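Local coordinates for protein endo-beta-mannanase (Rhizomucor miehei, PDB 4QP0) that probably catalyses the random hydrolysis of (1->4)-beta-D-mannosidic linkages in mannans, galactomannans and glucomannans, at residues A[42-45]-A[51-54]; A[300-305]-A[336-341]; A[321-326]-A[347-352]. All coordinates share one frame; numbering follows the deposited sequence.

Contact 1: A[42-45]-A[51-54]; sequences SDMK and VVRT
Met44, on the helical turn 42-45, and Val51, at the start of the strand 51-54, mark the closest backbone approach of the two segments, with 8.3 Å between their CA atoms. Of the residues in 42-45, Met44 alone bridges this distance. The strand is extended, and its first two residues face different ways: the CB of Val52 is directed at the helix, whereas that of Val51 points away from it. Val51 therefore meets the helix through its main chain, and Val52 through its side chain.

Met44 does the reaching. Its CG lies beside the backbone N and anti to the carbonyl carbon (chi1 -85°), and the chain then runs straight out to the sulfur before bending at the last bond (chi3 73°). The bend lays the methyl across Val52, so that the two side chains meet at about a right angle. Met44 SD is 3.5 Å from Val52 CB, and Met44 CE lies 3.2 Å from Val51 O. The separation of Met44 CE from Val52 CB, 3.3 Å, is tighter than normal van der Waals contact and is best taken as doubtful in detail. Both methyls of Val52 also approach the sulfur from the same side, Val52 CG1 at 3.8 Å and Val52 CG2 at 3.9 Å from Met44 SD.

All three touching residues are buried. Helix 34-47 connects the parallel strands 17-25 and 51-55 as the helix of a beta-alpha-beta unit of the TIM barrel, and Met44 also packs on Thr24 of the first strand and on Ile101. Next along the strand, Arg53 forms salt bridges with Glu171, Glu292 and Glu293, while strand 102-106 flanks Val52 through Leu103.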
# COMPACT_ATOMS: atom_id res chain seq x y z
N SER A 42 19.39 4.38 0.77
CA SER A 42 20.38 5.30 0.18
C SER A 42 20.16 5.51 -1.32
O SER A 42 20.40 6.60 -1.84
CB SER A 42 21.82 4.87 0.50
OG SER A 42 22.00 3.49 0.27
N ASP A 43 19.68 4.47 -2.01
CA ASP A 43 19.29 4.58 -3.42
C ASP A 43 18.10 5.54 -3.55
O ASP A 43 18.12 6.46 -4.38
CB ASP A 43 18.91 3.22 -4.01
CG ASP A 43 20.12 2.30 -4.23
OD1 ASP A 43 21.25 2.64 -3.82
OD2 ASP A 43 19.91 1.22 -4.82
N MET A 44 17.09 5.33 -2.71
CA MET A 44 15.92 6.20 -2.64
C MET A 44 16.34 7.64 -2.43
O MET A 44 15.88 8.53 -3.15
CB MET A 44 14.98 5.77 -1.51
CG MET A 44 14.00 4.67 -1.88
SD MET A 44 12.96 4.19 -0.48
CE MET A 44 11.89 5.63 -0.39
N LYS A 45 17.19 7.87 -1.44
CA LYS A 45 17.68 9.21 -1.11
C LYS A 45 18.27 9.93 -2.32
O LYS A 45 17.83 11.02 -2.67
CB LYS A 45 18.68 9.17 0.06
CG LYS A 45 19.39 10.49 0.39
CD LYS A 45 18.44 11.64 0.77
CE LYS A 45 18.29 11.80 2.28
NZ LYS A 45 17.48 13.00 2.63
N VAL A 51 9.51 8.80 0.31
CA VAL A 51 8.56 7.85 0.89
C VAL A 51 8.66 6.48 0.23
O VAL A 51 8.82 6.39 -0.99
CB VAL A 51 7.09 8.33 0.78
CG1 VAL A 51 6.12 7.29 1.33
CG2 VAL A 51 6.88 9.65 1.52
N VAL A 52 8.53 5.42 1.03
CA VAL A 52 8.42 4.07 0.48
C VAL A 52 7.23 3.28 1.09
O VAL A 52 6.98 3.32 2.30
CB VAL A 52 9.78 3.32 0.55
CG1 VAL A 52 10.24 3.10 1.98
CG2 VAL A 52 9.74 2.01 -0.22
N ARG A 53 6.50 2.59 0.22
CA ARG A 53 5.40 1.73 0.61
C ARG A 53 5.92 0.31 0.65
O ARG A 53 6.67 -0.10 -0.24
CB ARG A 53 4.29 1.85 -0.41
CG ARG A 53 3.03 1.08 -0.05
CD ARG A 53 1.92 1.44 -1.01
NE ARG A 53 0.78 0.53 -0.87
CZ ARG A 53 0.64 -0.60 -1.54
NH1 ARG A 53 1.57 -0.99 -2.42
NH2 ARG A 53 -0.43 -1.36 -1.34
N THR A 54 5.54 -0.44 1.68
CA THR A 54 6.06 -1.79 1.89
C THR A 54 5.16 -2.64 2.79
O THR A 54 4.30 -2.12 3.49
CB THR A 54 7.52 -1.77 2.42
OG1 THR A 54 8.03 -3.11 2.53
CG2 THR A 54 7.61 -1.08 3.78

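Contact 2: A[300-305]-A[336-341]; sequences ALRVAQ and FGICAS
Arg302 and Ile338 lie alongside one another, their side chains running past each other in opposite directions. Arg302 leaves helix segment 300-305 toward the loop 336-341, and Ile338 projects from that loop toward the helix. The contact falls along the flank of the arginine: Ile338 CD1 is 3.9 Å from Arg302 CD, and Ile338 CG1 is 3.8 Å from Arg302 NE. A bend at chi3 (-67°) turns the guanidinium from the line of its aliphatic stem, bringing its outer nitrogens to the loop backbone.

There Arg302 NH1 approaches Phe336 CA at 3.7 Å, and Phe336 O stands 4.2 Å above one face of the Arg302 guanidinium plane, displaced toward its rim. Arg302 NH2 is 4.0 Å from Gly337 O, too long for a hydrogen bond. The hydrogen bonds of the group lie just beyond the two segments, where Arg302 NH1 is bonded to the carbonyl oxygens of Leu296 and Gly335. One nitrogen thus links the approach to helix 299-315 with the residue immediately preceding Phe336.

The ring of Phe336 takes little part and instead stacks edge-to-face with Tyr258. Farther along, Cys339 is disulfide-bonded to Cys330 within the same loop. Through these hydrogen bonds and its packing on Ile338, the buried Arg302 ties the long loop after the last barrel strand to the preceding barrel helix, at the C-terminal end of the strands, where TIM-barrel glycosidases carry their active sites.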
# COMPACT_ATOMS: atom_id res chain seq x y z
N ALA A 300 11.31 -0.37 -22.15
CA ALA A 300 10.80 0.38 -23.29
C ALA A 300 9.37 0.91 -23.11
O ALA A 300 9.06 2.01 -23.54
CB ALA A 300 10.92 -0.46 -24.56
N LEU A 301 8.49 0.12 -22.47
CA LEU A 301 7.14 0.61 -22.14
C LEU A 301 7.19 1.73 -21.12
O LEU A 301 6.46 2.71 -21.21
CB LEU A 301 6.24 -0.51 -21.63
CG LEU A 301 5.63 -1.48 -22.66
CD1 LEU A 301 4.76 -2.49 -21.94
CD2 LEU A 301 4.84 -0.78 -23.75
N ARG A 302 8.08 1.58 -20.14
CA ARG A 302 8.24 2.57 -19.10
C ARG A 302 8.82 3.90 -19.62
O ARG A 302 8.30 4.96 -19.31
CB ARG A 302 9.06 2.00 -17.94
CG ARG A 302 8.37 0.81 -17.27
CD ARG A 302 9.06 0.38 -15.98
NE ARG A 302 10.40 -0.18 -16.19
CZ ARG A 302 10.68 -1.48 -16.27
NH1 ARG A 302 9.73 -2.40 -16.16
NH2 ARG A 302 11.93 -1.87 -16.44
N VAL A 303 9.87 3.85 -20.44
CA VAL A 303 10.41 5.09 -21.04
C VAL A 303 9.39 5.80 -21.94
O VAL A 303 9.45 7.01 -22.14
CB VAL A 303 11.77 4.90 -21.78
CG1 VAL A 303 12.80 4.27 -20.86
CG2 VAL A 303 11.63 4.08 -23.05
N ALA A 304 8.43 5.02 -22.45
CA ALA A 304 7.35 5.53 -23.30
C ALA A 304 6.23 6.21 -22.53
O ALA A 304 5.79 7.30 -22.90
CB ALA A 304 6.78 4.40 -24.15
N GLN A 305 5.76 5.56 -21.46
CA GLN A 305 4.52 5.98 -20.80
C GLN A 305 4.65 6.65 -19.43
O GLN A 305 3.83 7.48 -19.06
CB GLN A 305 3.51 4.83 -20.76
CG GLN A 305 3.19 4.20 -22.12
CD GLN A 305 2.48 5.14 -23.10
OE1 GLN A 305 2.46 4.87 -24.30
NE2 GLN A 305 1.90 6.22 -22.59
N PHE A 336 8.89 -5.51 -13.33
CA PHE A 336 8.68 -4.10 -13.00
C PHE A 336 9.84 -3.48 -12.21
O PHE A 336 9.83 -2.28 -11.92
CB PHE A 336 7.40 -3.94 -12.19
CG PHE A 336 6.16 -4.41 -12.89
CD1 PHE A 336 5.54 -3.63 -13.87
CD2 PHE A 336 5.58 -5.63 -12.56
CE1 PHE A 336 4.39 -4.06 -14.50
CE2 PHE A 336 4.42 -6.06 -13.18
CZ PHE A 336 3.82 -5.28 -14.16
N GLY A 337 10.84 -4.30 -11.86
CA GLY A 337 11.97 -3.84 -11.06
C GLY A 337 12.83 -2.81 -11.77
O GLY A 337 13.28 -3.03 -12.89
N ILE A 338 13.02 -1.67 -11.10
CA ILE A 338 13.86 -0.57 -11.58
C ILE A 338 15.02 -0.38 -10.61
O ILE A 338 14.81 -0.27 -9.40
CB ILE A 338 13.06 0.75 -11.71
CG1 ILE A 338 12.17 0.71 -12.96
CG2 ILE A 338 13.99 1.96 -11.76
CD1 ILE A 338 11.15 1.83 -13.04
N CYS A 339 16.25 -0.36 -11.13
CA CYS A 339 17.43 -0.14 -10.30
C CYS A 339 17.78 1.34 -10.31
O CYS A 339 17.40 2.06 -11.23
CB CYS A 339 18.63 -0.94 -10.81
SG CYS A 339 18.29 -2.65 -11.32
N ALA A 340 18.49 1.80 -9.29
CA ALA A 340 19.01 3.17 -9.27
C ALA A 340 20.20 3.28 -10.22
O ALA A 340 20.51 4.37 -10.71
CB ALA A 340 19.41 3.57 -7.87
N SER A 341 20.84 2.14 -10.48
CA SER A 341 21.98 2.06 -11.39
C SER A 341 21.55 2.13 -12.87
O SER A 341 22.40 2.27 -13.75
CB SER A 341 22.78 0.78 -11.12
OG SER A 341 22.06 -0.38 -11.49

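Contact 3: A[321-326]-A[347-352]; sequences DAFWQI and TTVTNH
Asp321 and His352 make the polar half of this contact, meeting from opposite directions. His352 NE2 donates a nearly straight hydrogen bond to Asp321 OD2, 2.7 Å long with an angle of 170° at the hydrogen. The oxygen lies in the plane of the imidazole and is met on its syn side, with the donor 26° out of the carboxylate plane. With CG anti to the backbone N (chi1 -177°), His352 carries its ring across from helix segment 347-352 to the strand. Its orientation is fixed from both nitrogens, since ND1 is hydrogen-bonded to Glu314. Lying between two carboxylates, the imidazole would be expected to favour a positive charge. Asp321 is secured in turn through OD1, which is bonded to the hydroxyl of Tyr294.

The apolar half lies two residues along the strand and about one helical turn back. Val349 sets a methyl over one face of the Phe323 ring in a CH-pi contact, with CG2 of Val349 4.1 Å from the ring centroid. Its closest ring atom is Phe323 CE2, 3.7 Å from Val349 CG2, and Val349 CG1 reaches the same Phe323 CE2 at 3.9 Å.

Beyond Phe323 the chain passes a cis peptide between Trp324 and Gln325, a feature familiar from family 5 glycosidases. Strand 320-323 pairs in parallel with strands 17-25 and 289-294, while helix 345-358 covers it from outside beside helix 299-315, whose Val313 touches both Asp321 and His352.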
# COMPACT_ATOMS: atom_id res chain seq x y z
N ASP A 321 2.51 9.97 -6.02
CA ASP A 321 2.50 8.69 -6.72
C ASP A 321 3.71 7.87 -6.31
O ASP A 321 4.75 8.43 -5.96
CB ASP A 321 2.52 8.92 -8.22
CG ASP A 321 3.71 9.76 -8.66
OD1 ASP A 321 4.76 9.17 -9.00
OD2 ASP A 321 3.61 11.00 -8.61
N ALA A 322 3.57 6.55 -6.37
CA ALA A 322 4.66 5.65 -6.03
C ALA A 322 4.73 4.52 -7.04
O ALA A 322 3.74 3.79 -7.25
CB ALA A 322 4.49 5.09 -4.61
N PHE A 323 5.88 4.38 -7.69
CA PHE A 323 6.05 3.39 -8.73
C PHE A 323 6.39 2.03 -8.16
O PHE A 323 6.95 1.93 -7.06
CB PHE A 323 7.11 3.80 -9.76
CG PHE A 323 8.53 3.65 -9.28
CD1 PHE A 323 9.20 2.44 -9.42
CD2 PHE A 323 9.19 4.72 -8.70
CE1 PHE A 323 10.51 2.30 -8.98
CE2 PHE A 323 10.50 4.59 -8.27
CZ PHE A 323 11.16 3.38 -8.41
N TRP A 324 6.05 1.01 -8.92
CA TRP A 324 6.38 -0.35 -8.59
C TRP A 324 7.34 -0.84 -9.64
O TRP A 324 6.97 -0.90 -10.81
CB TRP A 324 5.11 -1.20 -8.53
CG TRP A 324 5.35 -2.65 -8.24
CD1 TRP A 324 5.89 -3.61 -9.10
CD2 TRP A 324 5.04 -3.39 -7.00
NE1 TRP A 324 5.95 -4.83 -8.49
CE2 TRP A 324 5.46 -4.77 -7.23
CE3 TRP A 324 4.50 -3.05 -5.77
CZ2 TRP A 324 5.33 -5.76 -6.25
CZ3 TRP A 324 4.37 -4.05 -4.79
CH2 TRP A 324 4.77 -5.37 -5.03
N GLN A 325 8.58 -1.17 -9.27
CA GLN A 325 9.09 -1.10 -7.89
C GLN A 325 10.59 -0.93 -7.94
O GLN A 325 11.22 -1.30 -8.93
CB GLN A 325 8.74 -2.36 -7.11
CG GLN A 325 9.39 -3.64 -7.64
CD GLN A 325 8.98 -4.86 -6.84
OE1 GLN A 325 8.79 -4.79 -5.62
NE2 GLN A 325 8.85 -5.99 -7.52
N ILE A 326 11.18 -0.39 -6.87
CA ILE A 326 12.63 -0.29 -6.81
C ILE A 326 13.29 -1.66 -6.58
O ILE A 326 12.75 -2.52 -5.87
CB ILE A 326 13.12 0.76 -5.78
CG1 ILE A 326 14.59 1.14 -6.04
CG2 ILE A 326 12.87 0.30 -4.35
CD1 ILE A 326 15.15 2.21 -5.12
N THR A 347 14.58 9.71 -16.61
CA THR A 347 13.31 9.84 -17.31
C THR A 347 12.24 8.84 -16.85
O THR A 347 11.06 9.04 -17.12
CB THR A 347 13.48 9.85 -18.85
OG1 THR A 347 14.14 8.66 -19.28
CG2 THR A 347 14.30 11.06 -19.28
N THR A 348 12.65 7.78 -16.15
CA THR A 348 11.69 6.85 -15.55
C THR A 348 11.27 7.27 -14.14
O THR A 348 10.14 7.01 -13.71
CB THR A 348 12.23 5.40 -15.51
OG1 THR A 348 13.50 5.37 -14.85
CG2 THR A 348 12.39 4.83 -16.90
N VAL A 349 12.18 7.91 -13.41
CA VAL A 349 12.00 8.12 -11.98
C VAL A 349 12.43 9.51 -11.51
O VAL A 349 11.69 10.18 -10.78
CB VAL A 349 12.80 7.07 -11.16
CG1 VAL A 349 12.81 7.43 -9.68
CG2 VAL A 349 12.24 5.67 -11.37
N THR A 350 13.61 9.94 -11.95
CA THR A 350 14.30 11.10 -11.37
C THR A 350 13.68 12.45 -11.70
O THR A 350 13.40 13.25 -10.80
CB THR A 350 15.83 11.05 -11.64
OG1 THR A 350 16.46 10.38 -10.55
CG2 THR A 350 16.45 12.43 -11.80
N ASN A 351 13.45 12.71 -12.99
CA ASN A 351 12.84 13.96 -13.43
C ASN A 351 11.58 14.29 -12.64
O ASN A 351 11.38 15.43 -12.23
CB ASN A 351 12.54 13.94 -14.93
CG ASN A 351 13.80 14.09 -15.77
OD1 ASN A 351 14.91 14.30 -15.25
ND2 ASN A 351 13.64 13.99 -17.09
N HIS A 352 10.75 13.27 -12.43
CA HIS A 352 9.48 13.44 -11.74
C HIS A 352 9.62 13.62 -10.26
O HIS A 352 8.87 14.39 -9.66
CB HIS A 352 8.56 12.27 -12.04
CG HIS A 352 7.18 12.39 -11.44
ND1 HIS A 352 6.36 13.42 -11.71
CD2 HIS A 352 6.49 11.56 -10.56
CE1 HIS A 352 5.21 13.26 -11.04
NE2 HIS A 352 5.29 12.12 -10.34

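Contact 1 comes first along the chain and is complete before the others begin, whereas the segments of contacts 2 and 3 alternate: 300-305, 321-326, 336-341, 347-352. The centres of contacts 2 and 3 are about 8 Å apart, and Gln325 joins them through probable backbone hydrogen bonds to Phe336 and Ile338. Contact 1 lies about 11 Å from contact 3 and 16 Å from contact 2, centre to centre. Ile326 packs on Asp43 and Met44, and Ala340 on Asp43. Strand 17-25 pairs with both 51-55 and 320-323, so the three contacts span the seam where the first and last strands close the TIM barrel.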